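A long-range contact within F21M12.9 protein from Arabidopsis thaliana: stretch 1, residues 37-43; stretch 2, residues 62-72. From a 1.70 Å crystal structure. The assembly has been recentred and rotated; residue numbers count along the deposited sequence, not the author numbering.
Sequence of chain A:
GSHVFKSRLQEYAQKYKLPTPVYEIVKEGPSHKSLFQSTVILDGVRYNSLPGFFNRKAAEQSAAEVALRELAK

Stretch 1, residues 37-43: QSTVILD
Stretch 2 62-72: SAAEVALRELA

Stretch 1 is a β-strand from Gln37 to Leu42, continuing from earlier in the chain, and stretch 2 is an α-helix already under way at Ser62. Their N-to-C directions differ by 44° (signed crossing angle -44°), and their axes approach to 7.4 Å. The register is fixed by Val40 and Ala63, whose CA atoms lie 5.7 Å apart. No hydrogen bond or salt bridge crosses between the stretches; packing of small and aliphatic groups buries 233 Å², both sides summed.

The strand is extended, with phi from -141° to -100° and psi from 120° to 150°, so successive side chains alternate. Ser38, Val40 and Leu42 point their CA-to-CB bonds toward the helix. The helix answers with Ala63, Ala67 and Leu71, spaced four residues apart and therefore aligned along one side. Phi/psi values near -60°/-45° at Ala63 and somewhat tighter at Ala67 (-55/-53) support this row, with psi relaxing to -25° at Leu71, as do the backbone bonds from Ala67 N to Ala63 O (2.9 Å) and from Leu71 N to Ala67 O (2.8 Å).

Gln37 begins the walk with CB directed away; its chi1 is t (-165°), and its side chain remains 6.6 Å or more from the helix. Ser38 turns inward with phi/psi -135/150 and chi1 t (175°). Its carbonyl O lies 3.7 Å from Ala63 CB, and its OG is 4.1 Å from the same Ala63 CB. A small side chain fits this close approach, while the buried hydroxyl is satisfied by a hydrogen bond elsewhere in the structure. Thr39, chi1 m (-59°), points its CA-to-CB bond away from the helix, although its backbone C is still 4.4 Å from Ala63 CB.

Val40 is the centre of the contact, with phi/psi -100/137 and chi1 p (67°). This rotamer brings CG1 to the helix: Val40 CG1 is 3.5 Å from Ala63 O, 3.9 Å from Ala63 CB and 3.8 Å from Ala67 CB. The methyl thus rests against both alanines, one helical turn apart. The carbonyl it touches is already engaged by Ala67 N, so the helix backbone presents no unpaired acceptor here. Alanine suits these helix positions because its single methyl supplies apolar surface while letting the strand lie close. Val40 and Ala63 are each covered by 59 Å², the largest shares in the contact.

Ile41, chi1 m (-55°), is out of reach, as the alternation requires. Leu42 restores the inward direction with phi/psi -138/128, chi1 t (177°) and chi2 p (66°). Leu42 CD2 meets Leu71 CD1 at 3.9 Å; Leu71 has chi1 m (-71°) and chi2 t (157°). Here two long, branched side chains reach across a wider gap than the valine and alanines fill. Leu42 is buried, whereas Leu71 is partly exposed, so the apolar row ends close to the surface. At Asp43 the strand gives way to a loop, with phi/psi 49/43; its exposed carboxylate takes no part in the contact.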

# COMPACT_ATOMS: atom_id res chain seq x y z
N GLN A 37 -1.70 9.13 1.53
CA GLN A 37 -1.47 8.05 2.46
C GLN A 37 -2.30 6.92 1.89
O GLN A 37 -3.36 7.16 1.28
CB GLN A 37 -1.97 8.43 3.85
CG GLN A 37 -1.45 7.52 4.97
CD GLN A 37 -2.39 6.35 5.33
OE1 GLN A 37 -3.61 6.39 5.11
NE2 GLN A 37 -1.81 5.31 5.94
N SER A 38 -1.84 5.69 2.07
CA SER A 38 -2.61 4.56 1.55
C SER A 38 -2.70 3.45 2.59
O SER A 38 -1.80 3.26 3.41
CB SER A 38 -2.00 4.03 0.24
OG SER A 38 -2.68 2.88 -0.20
N THR A 39 -3.79 2.70 2.53
CA THR A 39 -3.96 1.49 3.30
C THR A 39 -4.13 0.41 2.27
O THR A 39 -4.93 0.59 1.34
CB THR A 39 -5.21 1.54 4.22
OG1 THR A 39 -5.10 2.64 5.12
CG2 THR A 39 -5.35 0.21 5.03
N VAL A 40 -3.34 -0.64 2.41
CA VAL A 40 -3.51 -1.87 1.63
C VAL A 40 -4.25 -2.88 2.49
O VAL A 40 -3.93 -3.06 3.69
CB VAL A 40 -2.18 -2.45 1.00
CG1 VAL A 40 -1.21 -2.95 2.06
CG2 VAL A 40 -2.49 -3.58 -0.03
N ILE A 41 -5.21 -3.55 1.86
CA ILE A 41 -6.00 -4.56 2.51
C ILE A 41 -5.76 -5.92 1.84
O ILE A 41 -6.00 -6.09 0.63
CB ILE A 41 -7.49 -4.19 2.54
CG1 ILE A 41 -7.68 -2.80 3.17
CG2 ILE A 41 -8.30 -5.24 3.29
CD1 ILE A 41 -7.89 -1.62 2.15
N LEU A 42 -5.27 -6.86 2.65
CA LEU A 42 -4.95 -8.21 2.18
C LEU A 42 -5.42 -9.24 3.21
O LEU A 42 -5.12 -9.13 4.39
CB LEU A 42 -3.42 -8.36 1.94
CG LEU A 42 -2.95 -9.76 1.52
CD1 LEU A 42 -3.50 -10.17 0.13
CD2 LEU A 42 -1.42 -9.87 1.63
N ASP A 43 -6.17 -10.23 2.74
CA ASP A 43 -6.67 -11.29 3.64
C ASP A 43 -7.32 -10.68 4.89
O ASP A 43 -7.07 -11.15 6.00
CB ASP A 43 -5.52 -12.24 4.02
CG ASP A 43 -6.01 -13.56 4.61
OD1 ASP A 43 -7.15 -13.98 4.31
OD2 ASP A 43 -5.24 -14.19 5.37
N SER A 62 4.38 2.34 -0.43
CA SER A 62 4.76 2.38 1.00
C SER A 62 3.88 1.39 1.82
O SER A 62 4.41 0.66 2.67
CB SER A 62 4.65 3.82 1.52
OG SER A 62 4.83 3.88 2.94
N ALA A 63 2.59 1.38 1.54
CA ALA A 63 1.63 0.46 2.18
C ALA A 63 2.07 -0.99 1.91
O ALA A 63 2.06 -1.82 2.84
CB ALA A 63 0.20 0.70 1.66
N ALA A 64 2.42 -1.29 0.64
CA ALA A 64 2.84 -2.65 0.24
C ALA A 64 4.12 -3.04 0.97
O ALA A 64 4.22 -4.16 1.48
CB ALA A 64 3.02 -2.74 -1.28
N GLU A 65 5.05 -2.09 1.12
CA GLU A 65 6.28 -2.33 1.85
C GLU A 65 5.97 -2.74 3.31
O GLU A 65 6.53 -3.71 3.83
CB GLU A 65 7.15 -1.09 1.87
CG GLU A 65 8.44 -1.35 2.72
CD GLU A 65 9.36 -0.17 2.84
OE1 GLU A 65 10.42 -0.34 3.49
OE2 GLU A 65 9.07 0.88 2.24
N VAL A 66 5.08 -1.97 3.94
CA VAL A 66 4.67 -2.24 5.34
C VAL A 66 4.07 -3.64 5.44
O VAL A 66 4.44 -4.41 6.33
CB VAL A 66 3.69 -1.17 5.85
CG1 VAL A 66 3.07 -1.59 7.20
CG2 VAL A 66 4.44 0.21 5.96
N ALA A 67 3.16 -3.96 4.51
CA ALA A 67 2.52 -5.29 4.45
C ALA A 67 3.56 -6.42 4.38
O ALA A 67 3.55 -7.35 5.22
CB ALA A 67 1.55 -5.36 3.23
N LEU A 68 4.48 -6.30 3.43
CA LEU A 68 5.52 -7.32 3.22
C LEU A 68 6.37 -7.52 4.50
O LEU A 68 6.62 -8.66 4.91
CB LEU A 68 6.39 -7.00 1.99
CG LEU A 68 5.76 -7.04 0.60
CD1 LEU A 68 6.61 -6.28 -0.43
CD2 LEU A 68 5.46 -8.53 0.16
N ARG A 69 6.79 -6.42 5.12
CA ARG A 69 7.59 -6.49 6.33
C ARG A 69 6.84 -7.24 7.45
O ARG A 69 7.43 -8.08 8.13
CB ARG A 69 7.96 -5.09 6.82
CG ARG A 69 9.03 -4.44 5.95
CD ARG A 69 9.47 -3.09 6.52
NE ARG A 69 10.44 -2.43 5.64
CZ ARG A 69 11.74 -2.70 5.61
NH1 ARG A 69 12.29 -3.62 6.40
NH2 ARG A 69 12.51 -2.03 4.77
N GLU A 70 5.55 -6.95 7.59
CA GLU A 70 4.76 -7.52 8.67
C GLU A 70 4.50 -9.01 8.38
O GLU A 70 4.62 -9.84 9.27
CB GLU A 70 3.48 -6.74 8.85
CG GLU A 70 2.69 -7.07 10.12
CD GLU A 70 3.48 -6.82 11.42
OE1 GLU A 70 4.25 -5.84 11.50
OE2 GLU A 70 3.30 -7.61 12.38
N LEU A 71 4.19 -9.34 7.13
CA LEU A 71 3.94 -10.74 6.76
C LEU A 71 5.16 -11.65 7.07
O LEU A 71 5.00 -12.86 7.29
CB LEU A 71 3.51 -10.84 5.30
CG LEU A 71 2.11 -10.31 4.96
CD1 LEU A 71 1.99 -9.94 3.46
CD2 LEU A 71 1.04 -11.38 5.36
N ALA A 72 6.37 -11.06 7.10
CA ALA A 72 7.61 -11.83 7.38
C ALA A 72 7.92 -12.11 8.88
O ALA A 72 8.72 -12.99 9.19
CB ALA A 72 8.81 -11.14 6.71